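Local structure of apical membrane antigen 1 (4APL) at residues N12-P17 and D333-D338; K20-R25 and D371-C376; A392-K397 and S409-A414. The protein probably acts in host-cell invasion as an apical surface antigen of the parasite's moving junction, represented here by a three-domain ectodomain fragment. All blocks are in the same frame, centred on the assembly; numbering follows the deposited sequence.

Following the chain from the N terminus, residues 12-17 and then the helical residues 20-25 come first, and their partners follow in the same order, 333-338 and 371-376, so contacts 1 and 2 cross rather than nest. Contact 1 closes a loop of 315 residues, binding the N-terminal turn to edge strand 334-338, and contact 2 closes one of 345, binding helix 17-24 to the 3-10 turn of 371-376. The two touch through Leu23, whose CD2 packs on Phe14 and Cys334, their centres about 9 Å apart. Contact 3 follows in series within the C-terminal hairpin 394-401/404-411, pairing its strands across only eleven residues, its centre about 17 Å from that of contact 1.

Contact 1 of 3, residues N12-P17 and D333-D338; sequences NPFQTP and DCLVSD
Phe14 and Cys334 mark the nearest backbone approach, their CA atoms 5.6 Å apart, where a type I beta turn from Asn12 to Gln15 comes up against Cys334 and Leu335 of segment 333-338. Strand 334-338 lies at one edge of a three-stranded antiparallel sheet with 235-241 and 244-247, so the arrangement joins an irregular N-terminal segment to a sheet edge, with 315 residues of chain between the two. The turn is closed by the bond from Gln15 N to Asn12 O, 2.7 Å long, and it presents Phe14 to the strand. With CG anti to the carbonyl carbon (chi1 -70°), the ring extends along the backbone of Cys334 and Leu335. The peptide joining these two residues lies over one face of the ring, offset toward its rim, with Leu335 N 3.3 Å above the ring plane. An off-centre CH-pi contact adds to this: Cys334 CA is 4.2 Å from the Phe14 centroid and 30° off the ring normal.

The two strand side chains meet different parts of the ring. Cys334 CB touches CD2 of Phe14, while its sulfur is tied to Cys245 of strand 244-247 by a disulfide that holds this edge strand to the far strand of the sheet. Leu335 crosses the aromatic side chain at about a right angle, its CG and CD1 facing Phe14 CE1. Leu19 and Leu23 of helix 17-24 also pack on Phe14, which makes the ring part of a buried apolar cluster. At its tip, Phe14 CZ lies 3.6 Å from Leu335 CB.

Contact 2 of 3, residues K20-R25 and D371-C376; sequences KAFLER and DEALQC
Phe22 projects from helix 17-24 and lays its ring against the side chains of Asp371, Ala373 and Leu374, a helix side packed on a short 3-10 turn (372-374). The nearest backbone approach is likewise at this residue, with Phe22 CA 6.5 Å from Ala373 CA. The ring is placed by a first torsion that sets CG anti to the backbone N (chi1 -173°), so that it stands off the helix toward the turn.

Its contacts divide around the ring. Ala373 CB meets the root of the side chain and comes to 3.6 Å from Phe22 CD1. Leu374 crosses the aromatic group at about a right angle, its CG 3.7 Å from Phe22 CE2 and its CD1 close to both CE2 and CZ. Asp371 comes in at the edge, near the ring plane, through its methylene, and its carboxylate is turned 52° from the plane of the ring.

The turn itself is held by a bond from Leu374 N to Asp371 O, 3.3 Å long. Beyond it, the disulfide between Cys376 and Cys400 and the backbone pairing of Leu374 with Ile405 fasten this segment to the hairpin 394-401/404-411. Leu374 also packs on Leu335 of contact 1. At the periphery, Asp371 OD2 lies over a face of the Arg25 guanidinium, 4.6 Å from NH2, opposite charges beyond salt-bridge range that may attract weakly, with no N-H pointing at the oxygen.

Contact 3 of 3, residues A392-K397 and S409-A414; sequences ACKRQK and SVDCTA
Arg395 and Val410 form the central antiparallel hydrogen-bonded pair: Arg395 N donates to Val410 O and Val410 N to Arg395 O, both at 3.0 Å, each donor lying in the plane of the carbonyl it meets. The same arginine makes a third bond with its side chain. Arg395 CG takes the crowded position between the backbone N and the carbonyl carbon (chi1 68°), and the chain then runs extended to NE, which donates to a lone pair of Asp411 O at 3.0 Å with an N-H...O angle of 144°. That carbonyl meets the guanidinium at its edge, while Thr413 CG2 lies over a face of the group, 4.0 Å from Arg395 NH2. On the same side of the sheet as Arg395, Val410 CG2 touches Lys397 CB at 3.9 Å. Lys394 and Asp411 run side by side, pointing the same way, the lysine chain bent at chi2 and chi3, and end in a salt bridge of 3.1 Å from NZ to OD1 whose hydrogen bond is weak.

These strands are the two arms of the beta hairpin 394-401/404-411 in the cystine-rich C-terminal part of the fragment, and their short segments run at 127° to each other. Segment 392-397 is itself bulged: Cys393 and Lys394 both face Asp389 in a G1 beta bulge, Cys393 having a positive phi. Disulfides anchor this end of the hairpin: Cys393 is joined to Cys420 and Cys412 to Cys388, and Cys412 SG sits 3.5 Å from Lys394 C. Phe385 of the neighbouring strand 384-385 packs on Arg395, Lys397 and Val410, whereas Ser409 OG is hydrogen-bonded to Arg244 NH1 from strand 244-247.

Contact 1 of 3, residues N12-P17 and D333-D338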
ATOM      1  N   ASN A  12     -22.465  13.681  11.482  1.00 42.66           N
ATOM      2  CA  ASN A  12     -21.043  13.362  11.408  1.00 38.72           C
ATOM      3  C   ASN A  12     -20.115  14.576  11.377  1.00 38.45           C
ATOM      4  O   ASN A  12     -19.951  15.222  10.339  1.00 37.56           O
ATOM      5  CB  ASN A  12     -20.814  12.533  10.145  1.00 39.95           C
ATOM      6  CG  ASN A  12     -19.518  11.756  10.174  1.00 42.07           C
ATOM      7  OD1 ASN A  12     -19.365  10.776   9.446  1.00 42.97           O
ATOM      8  ND2 ASN A  12     -18.572  12.190  11.008  1.00 40.26           N
ATOM      9  N   PRO A  13     -19.449  14.859  12.500  1.00 37.26           N
ATOM     10  CA  PRO A  13     -18.588  16.034  12.509  1.00 34.74           C
ATOM     11  C   PRO A  13     -17.491  15.942  11.459  1.00 32.63           C
ATOM     12  O   PRO A  13     -16.844  16.943  11.159  1.00 30.46           O
ATOM     13  CB  PRO A  13     -17.993  16.034  13.924  1.00 34.79           C
ATOM     14  CG  PRO A  13     -18.235  14.667  14.466  1.00 35.80           C
ATOM     15  CD  PRO A  13     -19.476  14.167  13.800  1.00 36.54           C
ATOM     16  N   PHE A  14     -17.294  14.748  10.904  1.00 34.02           N
ATOM     17  CA  PHE A  14     -16.241  14.513   9.907  1.00 33.61           C
ATOM     18  C   PHE A  14     -16.794  14.589   8.498  1.00 34.34           C
ATOM     19  O   PHE A  14     -16.076  14.331   7.539  1.00 36.82           O
ATOM     20  CB  PHE A  14     -15.597  13.138  10.089  1.00 31.99           C
ATOM     21  CG  PHE A  14     -14.760  13.007  11.325  1.00 30.98           C
ATOM     22  CD1 PHE A  14     -13.429  13.377  11.318  1.00 31.38           C
ATOM     23  CD2 PHE A  14     -15.294  12.465  12.481  1.00 31.63           C
ATOM     24  CE1 PHE A  14     -12.648  13.250  12.452  1.00 31.57           C
ATOM     25  CE2 PHE A  14     -14.525  12.328  13.619  1.00 32.83           C
ATOM     26  CZ  PHE A  14     -13.197  12.721  13.605  1.00 33.86           C
ATOM     27  N   GLN A  15     -18.080  14.899   8.371  1.00 35.44           N
ATOM     28  CA  GLN A  15     -18.687  15.030   7.054  1.00 36.59           C
ATOM     29  C   GLN A  15     -18.496  16.436   6.474  1.00 37.92           C
ATOM     30  O   GLN A  15     -18.919  16.718   5.357  1.00 42.25           O
ATOM     31  CB  GLN A  15     -20.168  14.618   7.087  1.00 36.17           C
ATOM     32  CG  GLN A  15     -20.706  14.081   5.763  1.00 34.95           C
ATOM     33  CD  GLN A  15     -19.931  12.878   5.246  1.00 34.95           C
ATOM     34  OE1 GLN A  15     -19.432  12.071   6.018  1.00 36.04           O
ATOM     35  NE2 GLN A  15     -19.841  12.749   3.931  1.00 36.56           N
ATOM     36  N   THR A  16     -17.820  17.306   7.216  1.00 39.04           N
ATOM     37  CA  THR A  16     -17.435  18.609   6.693  1.00 40.90           C
ATOM     38  C   THR A  16     -16.621  18.432   5.399  1.00 42.73           C
ATOM     39  O   THR A  16     -16.063  17.357   5.176  1.00 43.33           O
ATOM     40  CB  THR A  16     -16.670  19.432   7.753  1.00 40.97           C
ATOM     41  OG1 THR A  16     -16.905  20.822   7.531  1.00 48.29           O
ATOM     42  CG2 THR A  16     -15.184  19.187   7.693  1.00 40.60           C
ATOM     43  N   PRO A  17     -16.612  19.453   4.510  1.00 44.85           N
ATOM     44  CA  PRO A  17     -15.837  19.371   3.265  1.00 41.43           C
ATOM     45  C   PRO A  17     -14.367  19.085   3.504  1.00 39.02           C
ATOM     46  O   PRO A  17     -13.796  18.222   2.844  1.00 39.11           O
ATOM     47  CB  PRO A  17     -16.001  20.768   2.666  1.00 40.42           C
ATOM     48  CG  PRO A  17     -17.353  21.195   3.122  1.00 39.93           C
ATOM     49  CD  PRO A  17     -17.502  20.634   4.512  1.00 44.80           C
ATOM     50  N   ASP A 333     -15.017   6.583   7.435  1.00 30.14           N
ATOM     51  CA  ASP A 333     -15.642   7.889   7.256  1.00 31.29           C
ATOM     52  C   ASP A 333     -15.814   8.672   8.568  1.00 31.13           C
ATOM     53  O   ASP A 333     -16.653   9.568   8.659  1.00 30.50           O
ATOM     54  CB  ASP A 333     -16.975   7.762   6.497  1.00 31.26           C
ATOM     55  CG  ASP A 333     -17.931   6.754   7.130  1.00 31.34           C
ATOM     56  OD1 ASP A 333     -17.813   6.481   8.341  1.00 30.64           O
ATOM     57  OD2 ASP A 333     -18.820   6.244   6.413  1.00 31.80           O
ATOM     58  N   CYS A 334     -15.028   8.321   9.581  1.00 30.06           N
ATOM     59  CA  CYS A 334     -14.956   9.115  10.810  1.00 33.18           C
ATOM     60  C   CYS A 334     -13.857   8.591  11.733  1.00 33.19           C
ATOM     61  O   CYS A 334     -13.206   7.598  11.412  1.00 35.58           O
ATOM     62  CB  CYS A 334     -16.315   9.166  11.526  1.00 34.80           C
ATOM     63  SG  CYS A 334     -16.973   7.564  12.048  1.00 37.60           S
ATOM     64  N   LEU A 335     -13.635   9.254  12.865  1.00 30.09           N
ATOM     65  CA  LEU A 335     -12.572   8.831  13.775  1.00 29.16           C
ATOM     66  C   LEU A 335     -12.994   8.851  15.240  1.00 28.70           C
ATOM     67  O   LEU A 335     -13.703   9.760  15.679  1.00 28.67           O
ATOM     68  CB  LEU A 335     -11.320   9.694  13.593  1.00 28.45           C
ATOM     69  CG  LEU A 335     -10.712   9.820  12.198  1.00 28.36           C
ATOM     70  CD1 LEU A 335      -9.612  10.873  12.201  1.00 27.89           C
ATOM     71  CD2 LEU A 335     -10.177   8.483  11.715  1.00 28.06           C
ATOM     72  N   VAL A 336     -12.521   7.857  15.989  1.00 27.72           N
ATOM     73  CA  VAL A 336     -12.635   7.834  17.448  1.00 27.84           C
ATOM     74  C   VAL A 336     -11.275   8.179  18.075  1.00 28.29           C
ATOM     75  O   VAL A 336     -10.290   7.462  17.879  1.00 28.12           O
ATOM     76  CB  VAL A 336     -13.102   6.446  17.943  1.00 26.18           C
ATOM     77  CG1 VAL A 336     -13.220   6.418  19.457  1.00 25.15           C
ATOM     78  CG2 VAL A 336     -14.424   6.066  17.300  1.00 25.62           C
ATOM     79  N   SER A 337     -11.195   9.301  18.783  1.00 28.92           N
ATOM     80  CA  SER A 337      -9.885   9.736  19.277  1.00 31.88           C
ATOM     81  C   SER A 337      -9.421   8.841  20.418  1.00 31.66           C
ATOM     82  O   SER A 337     -10.226   8.472  21.270  1.00 33.66           O
ATOM     83  CB  SER A 337      -9.861  11.223  19.660  1.00 30.09           C
ATOM     84  OG  SER A 337     -11.006  11.588  20.392  1.00 30.47           O
ATOM     85  N   ASP A 338      -8.143   8.449  20.387  1.00 29.84           N
ATOM     86  CA  ASP A 338      -7.583   7.455  21.312  1.00 29.16           C
ATOM     87  C   ASP A 338      -6.061   7.569  21.300  1.00 30.24           C
ATOM     88  O   ASP A 338      -5.420   7.232  20.312  1.00 30.42           O
ATOM     89  CB  ASP A 338      -8.030   6.043  20.901  1.00 29.82           C
ATOM     90  CG  ASP A 338      -7.323   4.930  21.681  1.00 29.77           C
ATOM     91  OD1 ASP A 338      -6.296   5.193  22.357  1.00 30.40           O
ATOM     92  OD2 ASP A 338      -7.784   3.771  21.575  1.00 26.64           O
TER

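Contact 2 of 3, residues K20-R25 and D371-C376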
ATOM      1  N   LYS A  20     -14.092  15.488   5.136  1.00 35.86           N
ATOM      2  CA  LYS A  20     -14.415  14.445   4.150  1.00 36.73           C
ATOM      3  C   LYS A  20     -13.275  14.162   3.166  1.00 35.60           C
ATOM      4  O   LYS A  20     -12.992  13.010   2.853  1.00 35.92           O
ATOM      5  CB  LYS A  20     -15.697  14.778   3.381  1.00 40.21           C
ATOM      6  CG  LYS A  20     -16.344  13.580   2.690  1.00 44.72           C
ATOM      7  CD  LYS A  20     -17.566  13.975   1.859  1.00 49.31           C
ATOM      8  CE  LYS A  20     -18.217  15.258   2.374  1.00 52.81           C
ATOM      9  NZ  LYS A  20     -19.602  15.481   1.859  1.00 57.57           N
ATOM     10  N   ALA A  21     -12.622  15.208   2.673  1.00 34.10           N
ATOM     11  CA  ALA A  21     -11.441  15.015   1.838  1.00 33.69           C
ATOM     12  C   ALA A  21     -10.344  14.301   2.626  1.00 33.37           C
ATOM     13  O   ALA A  21      -9.634  13.454   2.095  1.00 35.64           O
ATOM     14  CB  ALA A  21     -10.936  16.348   1.307  1.00 31.54           C
ATOM     15  N   PHE A  22     -10.212  14.647   3.901  1.00 32.34           N
ATOM     16  CA  PHE A  22      -9.192  14.049   4.744  1.00 29.91           C
ATOM     17  C   PHE A  22      -9.429  12.548   4.858  1.00 29.28           C
ATOM     18  O   PHE A  22      -8.597  11.750   4.450  1.00 28.67           O
ATOM     19  CB  PHE A  22      -9.199  14.695   6.129  1.00 28.74           C
ATOM     20  CG  PHE A  22      -8.074  14.251   7.007  1.00 28.14           C
ATOM     21  CD1 PHE A  22      -6.779  14.686   6.769  1.00 27.57           C
ATOM     22  CD2 PHE A  22      -8.307  13.388   8.072  1.00 27.81           C
ATOM     23  CE1 PHE A  22      -5.735  14.269   7.578  1.00 28.64           C
ATOM     24  CE2 PHE A  22      -7.268  12.974   8.889  1.00 27.52           C
ATOM     25  CZ  PHE A  22      -5.979  13.412   8.640  1.00 27.61           C
ATOM     26  N   LEU A  23     -10.589  12.174   5.386  1.00 27.86           N
ATOM     27  CA  LEU A  23     -10.952  10.777   5.511  1.00 26.55           C
ATOM     28  C   LEU A  23     -10.905  10.026   4.169  1.00 27.04           C
ATOM     29  O   LEU A  23     -10.400   8.907   4.098  1.00 26.18           O
ATOM     30  CB  LEU A  23     -12.321  10.660   6.184  1.00 26.29           C
ATOM     31  CG  LEU A  23     -12.342  10.487   7.717  1.00 27.77           C
ATOM     32  CD1 LEU A  23     -11.079  10.965   8.422  1.00 25.81           C
ATOM     33  CD2 LEU A  23     -13.564  11.142   8.338  1.00 27.86           C
ATOM     34  N   GLU A  24     -11.371  10.675   3.104  1.00 28.15           N
ATOM     35  CA  GLU A  24     -11.430  10.076   1.768  1.00 28.39           C
ATOM     36  C   GLU A  24     -10.088   9.548   1.279  1.00 28.45           C
ATOM     37  O   GLU A  24     -10.024   8.510   0.626  1.00 29.42           O
ATOM     38  CB  GLU A  24     -11.975  11.086   0.760  1.00 30.96           C
ATOM     39  CG  GLU A  24     -13.224  10.613   0.029  1.00 33.63           C
ATOM     40  CD  GLU A  24     -14.318  11.668  -0.017  1.00 35.05           C
ATOM     41  OE1 GLU A  24     -13.984  12.859  -0.213  1.00 36.71           O
ATOM     42  OE2 GLU A  24     -15.510  11.307   0.138  1.00 34.83           O
ATOM     43  N   ARG A  25      -9.013  10.262   1.594  1.00 28.39           N
ATOM     44  CA  ARG A  25      -7.668   9.812   1.247  1.00 28.07           C
ATOM     45  C   ARG A  25      -7.216   8.481   1.877  1.00 26.28           C
ATOM     46  O   ARG A  25      -6.192   7.926   1.482  1.00 24.79           O
ATOM     47  CB  ARG A  25      -6.641  10.921   1.477  1.00 30.93           C
ATOM     48  CG  ARG A  25      -6.520  11.395   2.912  1.00 35.12           C
ATOM     49  CD  ARG A  25      -5.881  12.778   2.974  1.00 38.51           C
ATOM     50  NE  ARG A  25      -4.448  12.718   2.711  1.00 41.00           N
ATOM     51  CZ  ARG A  25      -3.547  12.239   3.568  1.00 44.05           C
ATOM     52  NH1 ARG A  25      -3.925  11.784   4.763  1.00 40.69           N
ATOM     53  NH2 ARG A  25      -2.262  12.205   3.223  1.00 44.38           N
ATOM     54  N   ASP A 371      -2.486  15.857   9.577  1.00 51.31           N
ATOM     55  CA  ASP A 371      -2.677  17.019   8.707  1.00 54.95           C
ATOM     56  C   ASP A 371      -3.449  18.163   9.385  1.00 53.89           C
ATOM     57  O   ASP A 371      -4.048  17.985  10.446  1.00 53.21           O
ATOM     58  CB  ASP A 371      -3.385  16.609   7.407  1.00 56.69           C
ATOM     59  CG  ASP A 371      -2.423  16.091   6.342  1.00 62.11           C
ATOM     60  OD1 ASP A 371      -1.425  15.427   6.695  1.00 62.87           O
ATOM     61  OD2 ASP A 371      -2.676  16.334   5.140  1.00 62.31           O
ATOM     62  N   GLU A 372      -3.441  19.327   8.737  1.00 53.75           N
ATOM     63  CA  GLU A 372      -4.179  20.520   9.169  1.00 49.74           C
ATOM     64  C   GLU A 372      -5.689  20.287   9.339  1.00 45.02           C
ATOM     65  O   GLU A 372      -6.365  21.030  10.052  1.00 43.24           O
ATOM     66  CB  GLU A 372      -3.926  21.667   8.171  1.00 54.59           C
ATOM     67  CG  GLU A 372      -4.470  23.038   8.573  1.00 62.68           C
ATOM     68  CD  GLU A 372      -3.608  23.769   9.604  1.00 71.08           C
ATOM     69  OE1 GLU A 372      -2.408  23.438   9.751  1.00 72.45           O
ATOM     70  OE2 GLU A 372      -4.133  24.689  10.273  1.00 72.38           O
ATOM     71  N   ALA A 373      -6.217  19.262   8.681  1.00 38.83           N
ATOM     72  CA  ALA A 373      -7.652  19.011   8.700  1.00 37.07           C
ATOM     73  C   ALA A 373      -8.159  18.662  10.100  1.00 36.61           C
ATOM     74  O   ALA A 373      -9.308  18.934  10.448  1.00 35.82           O
ATOM     75  CB  ALA A 373      -8.002  17.903   7.714  1.00 35.30           C
ATOM     76  N   LEU A 374      -7.297  18.048  10.902  1.00 37.61           N
ATOM     77  CA  LEU A 374      -7.715  17.522  12.191  1.00 37.27           C
ATOM     78  C   LEU A 374      -7.677  18.574  13.302  1.00 40.67           C
ATOM     79  O   LEU A 374      -7.856  18.248  14.478  1.00 41.93           O
ATOM     80  CB  LEU A 374      -6.866  16.313  12.569  1.00 33.82           C
ATOM     81  CG  LEU A 374      -7.296  14.951  12.024  1.00 33.38           C
ATOM     82  CD1 LEU A 374      -6.297  13.882  12.439  1.00 31.77           C
ATOM     83  CD2 LEU A 374      -8.691  14.586  12.504  1.00 32.61           C
ATOM     84  N   GLN A 375      -7.489  19.836  12.924  1.00 42.15           N
ATOM     85  CA  GLN A 375      -7.188  20.889  13.890  1.00 41.35           C
ATOM     86  C   GLN A 375      -8.365  21.798  14.197  1.00 39.85           C
ATOM     87  O   GLN A 375      -9.257  21.983  13.373  1.00 40.36           O
ATOM     88  CB  GLN A 375      -5.995  21.716  13.433  1.00 43.16           C
ATOM     89  CG  GLN A 375      -4.669  21.032  13.682  1.00 49.54           C
ATOM     90  CD  GLN A 375      -3.495  21.893  13.272  1.00 56.45           C
ATOM     91  OE1 GLN A 375      -3.668  22.956  12.663  1.00 62.54           O
ATOM     92  NE2 GLN A 375      -2.288  21.443  13.605  1.00 55.57           N
ATOM     93  N   CYS A 376      -8.347  22.375  15.391  1.00 37.65           N
ATOM     94  CA  CYS A 376      -9.476  23.128  15.895  1.00 37.45           C
ATOM     95  C   CYS A 376      -9.013  24.085  16.987  1.00 36.81           C
ATOM     96  O   CYS A 376      -7.926  23.932  17.543  1.00 36.13           O
ATOM     97  CB  CYS A 376     -10.543  22.171  16.445  1.00 38.94           C
ATOM     98  SG  CYS A 376      -9.954  21.038  17.735  1.00 45.41           S
TER

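Contact 3 of 3, residues A392-K397 and S409-A414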
ATOM      1  N   ALA A 392     -26.560   0.472  21.560  1.00 46.33           N
ATOM      2  CA  ALA A 392     -25.285   0.376  22.260  1.00 44.47           C
ATOM      3  C   ALA A 392     -25.271   1.212  23.530  1.00 44.45           C
ATOM      4  O   ALA A 392     -24.279   1.226  24.256  1.00 45.35           O
ATOM      5  CB  ALA A 392     -24.148   0.792  21.343  1.00 43.27           C
ATOM      6  N   CYS A 393     -26.380   1.904  23.787  1.00 44.79           N
ATOM      7  CA  CYS A 393     -26.506   2.855  24.899  1.00 43.65           C
ATOM      8  C   CYS A 393     -25.274   3.719  25.155  1.00 40.43           C
ATOM      9  O   CYS A 393     -24.868   3.907  26.306  1.00 39.12           O
ATOM     10  CB  CYS A 393     -26.961   2.163  26.188  1.00 47.02           C
ATOM     11  SG  CYS A 393     -28.254   3.078  27.066  1.00 52.26           S
ATOM     12  N   LYS A 394     -24.677   4.213  24.068  1.00 38.14           N
ATOM     13  CA  LYS A 394     -23.744   5.341  24.112  1.00 35.51           C
ATOM     14  C   LYS A 394     -24.198   6.447  23.148  1.00 35.23           C
ATOM     15  O   LYS A 394     -25.135   6.258  22.346  1.00 33.49           O
ATOM     16  CB  LYS A 394     -22.303   4.906  23.785  1.00 33.88           C
ATOM     17  CG  LYS A 394     -21.862   3.565  24.367  1.00 36.15           C
ATOM     18  CD  LYS A 394     -21.921   3.514  25.891  1.00 36.92           C
ATOM     19  CE  LYS A 394     -20.536   3.593  26.514  1.00 39.18           C
ATOM     20  NZ  LYS A 394     -20.573   4.112  27.912  1.00 39.93           N
ATOM     21  N   ARG A 395     -23.554   7.610  23.254  1.00 31.75           N
ATOM     22  CA  ARG A 395     -23.782   8.710  22.322  1.00 29.23           C
ATOM     23  C   ARG A 395     -22.460   9.348  21.930  1.00 29.20           C
ATOM     24  O   ARG A 395     -21.483   9.298  22.683  1.00 29.64           O
ATOM     25  CB  ARG A 395     -24.745   9.755  22.907  1.00 28.80           C
ATOM     26  CG  ARG A 395     -24.196  10.549  24.086  1.00 29.03           C
ATOM     27  CD  ARG A 395     -25.297  11.226  24.896  1.00 28.15           C
ATOM     28  NE  ARG A 395     -24.770  11.800  26.131  1.00 27.75           N
ATOM     29  CZ  ARG A 395     -25.195  12.939  26.665  1.00 28.83           C
ATOM     30  NH1 ARG A 395     -26.163  13.625  26.075  1.00 29.82           N
ATOM     31  NH2 ARG A 395     -24.647  13.403  27.781  1.00 28.15           N
ATOM     32  N   GLN A 396     -22.428   9.917  20.730  1.00 28.27           N
ATOM     33  CA  GLN A 396     -21.255  10.620  20.236  1.00 27.95           C
ATOM     34  C   GLN A 396     -20.948  11.863  21.096  1.00 27.69           C
ATOM     35  O   GLN A 396     -21.859  12.573  21.529  1.00 26.95           O
ATOM     36  CB  GLN A 396     -21.489  11.010  18.772  1.00 28.05           C
ATOM     37  CG  GLN A 396     -20.349  11.780  18.127  1.00 28.61           C
ATOM     38  CD  GLN A 396     -19.105  10.936  17.974  1.00 28.77           C
ATOM     39  OE1 GLN A 396     -18.005  11.347  18.350  1.00 29.18           O
ATOM     40  NE2 GLN A 396     -19.274   9.736  17.433  1.00 29.17           N
ATOM     41  N   LYS A 397     -19.667  12.119  21.345  1.00 27.25           N
ATOM     42  CA  LYS A 397     -19.252  13.393  21.923  1.00 29.29           C
ATOM     43  C   LYS A 397     -18.083  14.030  21.170  1.00 31.70           C
ATOM     44  O   LYS A 397     -16.947  13.548  21.234  1.00 33.51           O
ATOM     45  CB  LYS A 397     -18.910  13.240  23.408  1.00 28.25           C
ATOM     46  CG  LYS A 397     -18.374  14.512  24.051  1.00 27.55           C
ATOM     47  CD  LYS A 397     -17.473  14.197  25.230  1.00 26.42           C
ATOM     48  CE  LYS A 397     -17.257  15.414  26.107  1.00 25.82           C
ATOM     49  NZ  LYS A 397     -16.901  14.984  27.485  1.00 27.39           N
ATOM     50  N   SER A 409     -17.188   8.167  22.317  1.00 26.08           N
ATOM     51  CA  SER A 409     -18.503   7.752  22.810  1.00 25.96           C
ATOM     52  C   SER A 409     -18.541   7.913  24.320  1.00 28.63           C
ATOM     53  O   SER A 409     -17.545   7.655  25.003  1.00 30.92           O
ATOM     54  CB  SER A 409     -18.763   6.291  22.472  1.00 24.92           C
ATOM     55  OG  SER A 409     -19.209   6.143  21.136  1.00 26.09           O
ATOM     56  N   VAL A 410     -19.682   8.351  24.842  1.00 29.30           N
ATOM     57  CA  VAL A 410     -19.846   8.505  26.288  1.00 29.08           C
ATOM     58  C   VAL A 410     -21.226   8.012  26.724  1.00 30.91           C
ATOM     59  O   VAL A 410     -22.070   7.680  25.892  1.00 29.19           O
ATOM     60  CB  VAL A 410     -19.623   9.970  26.765  1.00 27.74           C
ATOM     61  CG1 VAL A 410     -18.187  10.415  26.533  1.00 26.17           C
ATOM     62  CG2 VAL A 410     -20.598  10.924  26.096  1.00 26.69           C
ATOM     63  N   ASP A 411     -21.446   7.971  28.034  1.00 35.53           N
ATOM     64  CA  ASP A 411     -22.740   7.588  28.583  1.00 40.00           C
ATOM     65  C   ASP A 411     -23.851   8.515  28.088  1.00 40.20           C
ATOM     66  O   ASP A 411     -23.661   9.735  27.974  1.00 40.81           O
ATOM     67  CB  ASP A 411     -22.698   7.606  30.120  1.00 44.38           C
ATOM     68  CG  ASP A 411     -21.844   6.482  30.708  1.00 47.33           C
ATOM     69  OD1 ASP A 411     -22.031   5.307  30.314  1.00 44.46           O
ATOM     70  OD2 ASP A 411     -21.003   6.775  31.589  1.00 49.01           O
ATOM     71  N   CYS A 412     -25.000   7.918  27.782  1.00 37.51           N
ATOM     72  CA  CYS A 412     -26.248   8.654  27.625  1.00 38.32           C
ATOM     73  C   CYS A 412     -26.753   9.179  28.976  1.00 40.31           C
ATOM     74  O   CYS A 412     -26.337   8.700  30.040  1.00 40.39           O
ATOM     75  CB  CYS A 412     -27.306   7.751  26.978  1.00 39.20           C
ATOM     76  SG  CYS A 412     -26.824   7.142  25.345  1.00 40.37           S
ATOM     77  N   THR A 413     -27.660  10.153  28.937  1.00 41.54           N
ATOM     78  CA  THR A 413     -28.302  10.641  30.164  1.00 43.40           C
ATOM     79  C   THR A 413     -29.252   9.599  30.747  1.00 45.59           C
ATOM     80  O   THR A 413     -29.670   8.666  30.052  1.00 47.00           O
ATOM     81  CB  THR A 413     -29.082  11.953  29.935  1.00 41.49           C
ATOM     82  OG1 THR A 413     -29.961  11.799  28.814  1.00 41.35           O
ATOM     83  CG2 THR A 413     -28.126  13.107  29.667  1.00 41.97           C
ATOM     84  N   ALA A 414     -29.597   9.764  32.021  1.00 46.93           N
ATOM     85  CA  ALA A 414     -30.628   8.943  32.660  1.00 45.14           C
ATOM     86  C   ALA A 414     -31.903   8.872  31.813  1.00 43.90           C
ATOM     87  O   ALA A 414     -32.401   7.789  31.504  1.00 40.77           O
ATOM     88  CB  ALA A 414     -30.941   9.468  34.053  1.00 43.21           C
TER